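Local coordinates for Lin2118 protein (Listeria innocua, PDB 3OOU) that is of unknown function but, as the C-terminal AraC-type helix-turn-helix part of a response-regulator-like protein, probably binds specific DNA sequences to control transcription, at residues 11-24 against 50-62. Residues are numbered along the deposited sequence; the frame is centred on the assembly and turned at random. Where two conformers were deposited one is given.
Sequences LSYITEHFSEGMSL and FTDYLNRYRVNYA
Helix 11-17 packs against helix 50-62 at -36°, their axes approaching to 11.3 Å, and the loop after it runs back along the second helix to bring Ser-23 and Leu-24 beside Thr-51 and Phe-50. Ile-14 is the knob in a hole formed by Phe-50, Tyr-53, Leu-54 and Tyr-57. Its CG2, anti to the backbone N, lies over one face of the Tyr-57 ring, 4.2 Å from the centroid, while CD1 reaches between Phe-50 CE1 and Tyr-53 CE2. Leu-24 CD2 makes an off-centre CH-pi contact with Phe-50, whose edge meets the selenium of Met-22. Beyond the helix, Phe-18 receives the edge of Tyr-57 on its face in an offset edge-to-face pair, planes at 64°, and sets its own CZ over a face of Tyr-61. The carbonyl of Phe-18 is gripped side-on by Arg-58, NE to O 2.8 Å and NH2 to O 2.9 Å; the extended arginine chain carries its guanidinium there, with Leu-54 CD2 over one face. Water bridges Arg-58 NH2 to Met-22 N, and another joins Leu-11 O to Tyr-53 OH. Helix 50-68 is the long linker between the two helix-turn-helix units of the AraC fold, and here a mainly apolar interface fastens the N-terminal unit to it. Through its two N-H donors to one carbonyl, the buried arginine ties the turn after helix 6-17 directly to the linker.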
# COMPACT_ATOMS: atom_id res chain seq x y z
N LEU A 11 1.66 12.14 -1.80
CA LEU A 11 1.91 11.50 -0.51
C LEU A 11 0.71 11.65 0.41
O LEU A 11 0.29 10.69 1.05
CB LEU A 11 3.18 12.06 0.14
CG LEU A 11 4.52 11.72 -0.52
CD1 LEU A 11 5.65 12.54 0.09
CD2 LEU A 11 4.84 10.23 -0.44
N SER A 12 0.14 12.86 0.45
CA SER A 12 -1.05 13.11 1.27
C SER A 12 -2.26 12.33 0.77
O SER A 12 -3.03 11.79 1.56
CB SER A 12 -1.33 14.61 1.36
OG SER A 12 -0.25 15.28 2.00
N TYR A 13 -2.41 12.26 -0.56
CA TYR A 13 -3.49 11.49 -1.19
C TYR A 13 -3.48 10.01 -0.79
O TYR A 13 -4.53 9.43 -0.52
CB TYR A 13 -3.40 11.61 -2.71
CG TYR A 13 -4.68 11.24 -3.43
CD1 TYR A 13 -5.65 12.20 -3.69
CD2 TYR A 13 -4.91 9.93 -3.87
CE1 TYR A 13 -6.83 11.88 -4.36
CE2 TYR A 13 -6.08 9.60 -4.55
CZ TYR A 13 -7.03 10.58 -4.79
OH TYR A 13 -8.20 10.26 -5.45
N ILE A 14 -2.29 9.41 -0.77
CA ILE A 14 -2.13 8.02 -0.33
C ILE A 14 -2.74 7.79 1.05
O ILE A 14 -3.47 6.83 1.25
CB ILE A 14 -0.65 7.54 -0.41
CG1 ILE A 14 -0.22 7.42 -1.88
CG2 ILE A 14 -0.46 6.20 0.33
CD1 ILE A 14 1.27 7.19 -2.10
N THR A 15 -2.47 8.70 2.00
CA THR A 15 -2.98 8.60 3.37
C THR A 15 -4.52 8.61 3.42
O THR A 15 -5.12 7.94 4.27
CB THR A 15 -2.41 9.75 4.25
OG1 THR A 15 -0.98 9.78 4.11
CG2 THR A 15 -2.77 9.55 5.71
N GLU A 16 -5.14 9.38 2.53
CA GLU A 16 -6.60 9.51 2.48
C GLU A 16 -7.29 8.34 1.79
O GLU A 16 -8.45 8.04 2.08
CB GLU A 16 -6.99 10.79 1.74
CG GLU A 16 -6.19 12.02 2.10
CD GLU A 16 -6.92 12.95 3.04
OE1 GLU A 16 -8.01 12.59 3.54
OE2 GLU A 16 -6.40 14.07 3.27
N HIS A 17 -6.58 7.69 0.86
CA HIS A 17 -7.23 6.77 -0.07
C HIS A 17 -6.53 5.41 -0.21
O HIS A 17 -6.86 4.65 -1.11
CB HIS A 17 -7.35 7.44 -1.45
CG HIS A 17 -8.12 8.72 -1.43
ND1 HIS A 17 -9.48 8.77 -1.22
CD2 HIS A 17 -7.72 10.00 -1.60
CE1 HIS A 17 -9.89 10.03 -1.26
NE2 HIS A 17 -8.84 10.80 -1.50
N PHE A 18 -5.59 5.10 0.68
CA PHE A 18 -4.77 3.88 0.53
C PHE A 18 -5.56 2.58 0.36
O PHE A 18 -5.08 1.63 -0.26
CB PHE A 18 -3.75 3.75 1.68
CG PHE A 18 -4.36 3.32 2.98
CD1 PHE A 18 -4.41 1.97 3.32
CD2 PHE A 18 -4.89 4.26 3.87
CE1 PHE A 18 -4.98 1.56 4.52
CE2 PHE A 18 -5.46 3.86 5.07
CZ PHE A 18 -5.51 2.51 5.40
N SER A 19 -6.77 2.53 0.91
CA SER A 19 -7.58 1.30 0.85
C SER A 19 -8.36 1.13 -0.46
O SER A 19 -8.91 0.05 -0.71
CB SER A 19 -8.52 1.19 2.05
OG SER A 19 -9.70 1.94 1.85
N GLU A 20 -8.40 2.17 -1.28
CA GLU A 20 -9.09 2.05 -2.56
C GLU A 20 -8.13 1.68 -3.67
O GLU A 20 -6.91 1.72 -3.49
CB GLU A 20 -9.92 3.29 -2.90
CG GLU A 20 -9.19 4.61 -2.84
CD GLU A 20 -10.12 5.79 -3.00
OE1 GLU A 20 -10.48 6.42 -1.98
OE2 GLU A 20 -10.51 6.07 -4.15
N GLY A 21 -8.69 1.28 -4.81
CA GLY A 21 -7.88 0.92 -5.97
C GLY A 21 -7.08 2.15 -6.37
O GLY A 21 -7.64 3.24 -6.57
N MSE A 22 -5.78 1.98 -6.48
CA MSE A 22 -4.89 3.10 -6.75
C MSE A 22 -3.70 2.63 -7.55
O MSE A 22 -3.11 1.58 -7.26
CB MSE A 22 -4.41 3.72 -5.44
CG MSE A 22 -3.69 5.05 -5.61
SE MSE A 22 -3.09 5.71 -3.91
CE MSE A 22 -4.69 5.55 -2.92
N SER A 23 -3.34 3.42 -8.55
CA SER A 23 -2.14 3.16 -9.34
C SER A 23 -1.64 4.48 -9.87
O SER A 23 -2.31 5.52 -9.74
CB SER A 23 -2.47 2.23 -10.51
OG SER A 23 -3.36 2.86 -11.42
N LEU A 24 -0.47 4.46 -10.51
CA LEU A 24 0.00 5.65 -11.22
C LEU A 24 -1.02 6.13 -12.24
O LEU A 24 -1.18 7.34 -12.42
CB LEU A 24 1.36 5.41 -11.87
CG LEU A 24 2.53 5.27 -10.89
CD1 LEU A 24 3.77 4.86 -11.65
CD2 LEU A 24 2.76 6.58 -10.15
N PHE A 50 6.73 3.89 -6.84
CA PHE A 50 5.44 4.17 -6.24
C PHE A 50 4.79 2.92 -5.63
O PHE A 50 4.30 2.95 -4.50
CB PHE A 50 4.49 4.82 -7.27
CG PHE A 50 3.06 4.87 -6.83
CD1 PHE A 50 2.61 5.89 -6.00
CD2 PHE A 50 2.17 3.87 -7.22
CE1 PHE A 50 1.29 5.92 -5.57
CE2 PHE A 50 0.84 3.90 -6.80
CZ PHE A 50 0.40 4.92 -5.97
N THR A 51 4.77 1.83 -6.39
CA THR A 51 4.09 0.63 -5.89
C THR A 51 4.76 0.05 -4.65
O THR A 51 4.08 -0.50 -3.79
CB THR A 51 3.90 -0.46 -6.98
OG1 THR A 51 5.17 -0.93 -7.42
CG2 THR A 51 3.10 0.08 -8.15
N ASP A 52 6.09 0.17 -4.55
CA ASP A 52 6.79 -0.32 -3.36
C ASP A 52 6.47 0.52 -2.12
O ASP A 52 6.25 -0.02 -1.03
CB ASP A 52 8.30 -0.44 -3.62
CG ASP A 52 8.63 -1.50 -4.66
OD1 ASP A 52 8.09 -2.62 -4.56
OD2 ASP A 52 9.42 -1.21 -5.59
N TYR A 53 6.40 1.84 -2.29
CA TYR A 53 5.98 2.73 -1.21
C TYR A 53 4.55 2.40 -0.78
O TYR A 53 4.25 2.30 0.41
CB TYR A 53 6.05 4.19 -1.64
CG TYR A 53 5.57 5.16 -0.59
CD1 TYR A 53 6.47 5.77 0.29
CD2 TYR A 53 4.21 5.48 -0.46
CE1 TYR A 53 6.04 6.66 1.26
CE2 TYR A 53 3.77 6.36 0.52
CZ TYR A 53 4.69 6.95 1.37
OH TYR A 53 4.27 7.83 2.34
N LEU A 54 3.66 2.23 -1.76
CA LEU A 54 2.27 1.94 -1.47
C LEU A 54 2.09 0.59 -0.76
O LEU A 54 1.32 0.50 0.21
CB LEU A 54 1.41 2.03 -2.73
CG LEU A 54 -0.09 1.81 -2.54
CD1 LEU A 54 -0.72 2.82 -1.57
CD2 LEU A 54 -0.79 1.87 -3.89
N ASN A 55 2.81 -0.43 -1.22
CA ASN A 55 2.77 -1.73 -0.56
C ASN A 55 3.24 -1.67 0.90
O ASN A 55 2.59 -2.24 1.77
CB ASN A 55 3.56 -2.79 -1.35
CG ASN A 55 2.76 -3.36 -2.51
OD1 ASN A 55 3.21 -3.35 -3.67
ND2 ASN A 55 1.58 -3.88 -2.22
N ARG A 56 4.35 -0.98 1.17
CA ARG A 56 4.80 -0.86 2.56
C ARG A 56 3.74 -0.17 3.41
O ARG A 56 3.46 -0.60 4.54
CB ARG A 56 6.16 -0.15 2.66
CG ARG A 56 6.83 -0.33 4.02
CD ARG A 56 8.14 0.43 4.12
NE ARG A 56 8.03 1.74 3.50
CZ ARG A 56 8.55 2.05 2.32
NH1 ARG A 56 9.26 1.15 1.65
NH2 ARG A 56 8.38 3.26 1.82
N TYR A 57 3.14 0.89 2.87
CA TYR A 57 2.12 1.66 3.58
C TYR A 57 0.91 0.76 3.92
O TYR A 57 0.44 0.74 5.06
CB TYR A 57 1.68 2.88 2.74
CG TYR A 57 0.87 3.89 3.52
CD1 TYR A 57 1.50 4.97 4.15
CD2 TYR A 57 -0.51 3.76 3.65
CE1 TYR A 57 0.76 5.89 4.88
CE2 TYR A 57 -1.26 4.68 4.38
CZ TYR A 57 -0.62 5.75 4.99
OH TYR A 57 -1.35 6.66 5.72
N ARG A 58 0.45 0.01 2.93
CA ARG A 58 -0.69 -0.89 3.10
C ARG A 58 -0.39 -2.04 4.05
O ARG A 58 -1.23 -2.39 4.88
CB ARG A 58 -1.12 -1.42 1.75
CG ARG A 58 -1.80 -0.37 0.89
CD ARG A 58 -2.08 -0.88 -0.51
NE ARG A 58 -3.10 -0.06 -1.15
CZ ARG A 58 -3.45 -0.16 -2.43
NH1 ARG A 58 -2.84 -1.03 -3.23
NH2 ARG A 58 -4.42 0.62 -2.91
N VAL A 59 0.80 -2.61 3.94
CA VAL A 59 1.19 -3.71 4.81
C VAL A 59 1.30 -3.24 6.26
O VAL A 59 0.93 -3.96 7.18
CB VAL A 59 2.49 -4.42 4.32
CG1 VAL A 59 3.05 -5.36 5.38
CG2 VAL A 59 2.20 -5.19 3.03
N ASN A 60 1.78 -2.01 6.47
CA ASN A 60 1.85 -1.47 7.83
C ASN A 60 0.48 -1.36 8.48
O ASN A 60 0.34 -1.62 9.66
CB ASN A 60 2.61 -0.15 7.88
CG ASN A 60 4.12 -0.35 7.84
OD1 ASN A 60 4.61 -1.45 8.13
ND2 ASN A 60 4.85 0.69 7.48
N TYR A 61 -0.53 -1.00 7.69
CA TYR A 61 -1.90 -1.02 8.19
C TYR A 61 -2.35 -2.45 8.50
O TYR A 61 -2.87 -2.72 9.59
CB TYR A 61 -2.86 -0.38 7.19
CG TYR A 61 -4.25 -0.27 7.75
CD1 TYR A 61 -4.57 0.77 8.62
CD2 TYR A 61 -5.24 -1.20 7.44
CE1 TYR A 61 -5.81 0.90 9.17
CE2 TYR A 61 -6.53 -1.08 8.00
CZ TYR A 61 -6.79 -0.01 8.86
OH TYR A 61 -8.01 0.20 9.45
N ALA A 62 -2.15 -3.36 7.55
CA ALA A 62 -2.60 -4.74 7.67
C ALA A 62 -2.04 -5.41 8.91
O ALA A 62 -2.76 -6.12 9.61
CB ALA A 62 -2.22 -5.54 6.42
O HOH W 1 1.85 8.85 2.30
O HOH W 2 -4.73 -0.62 -5.59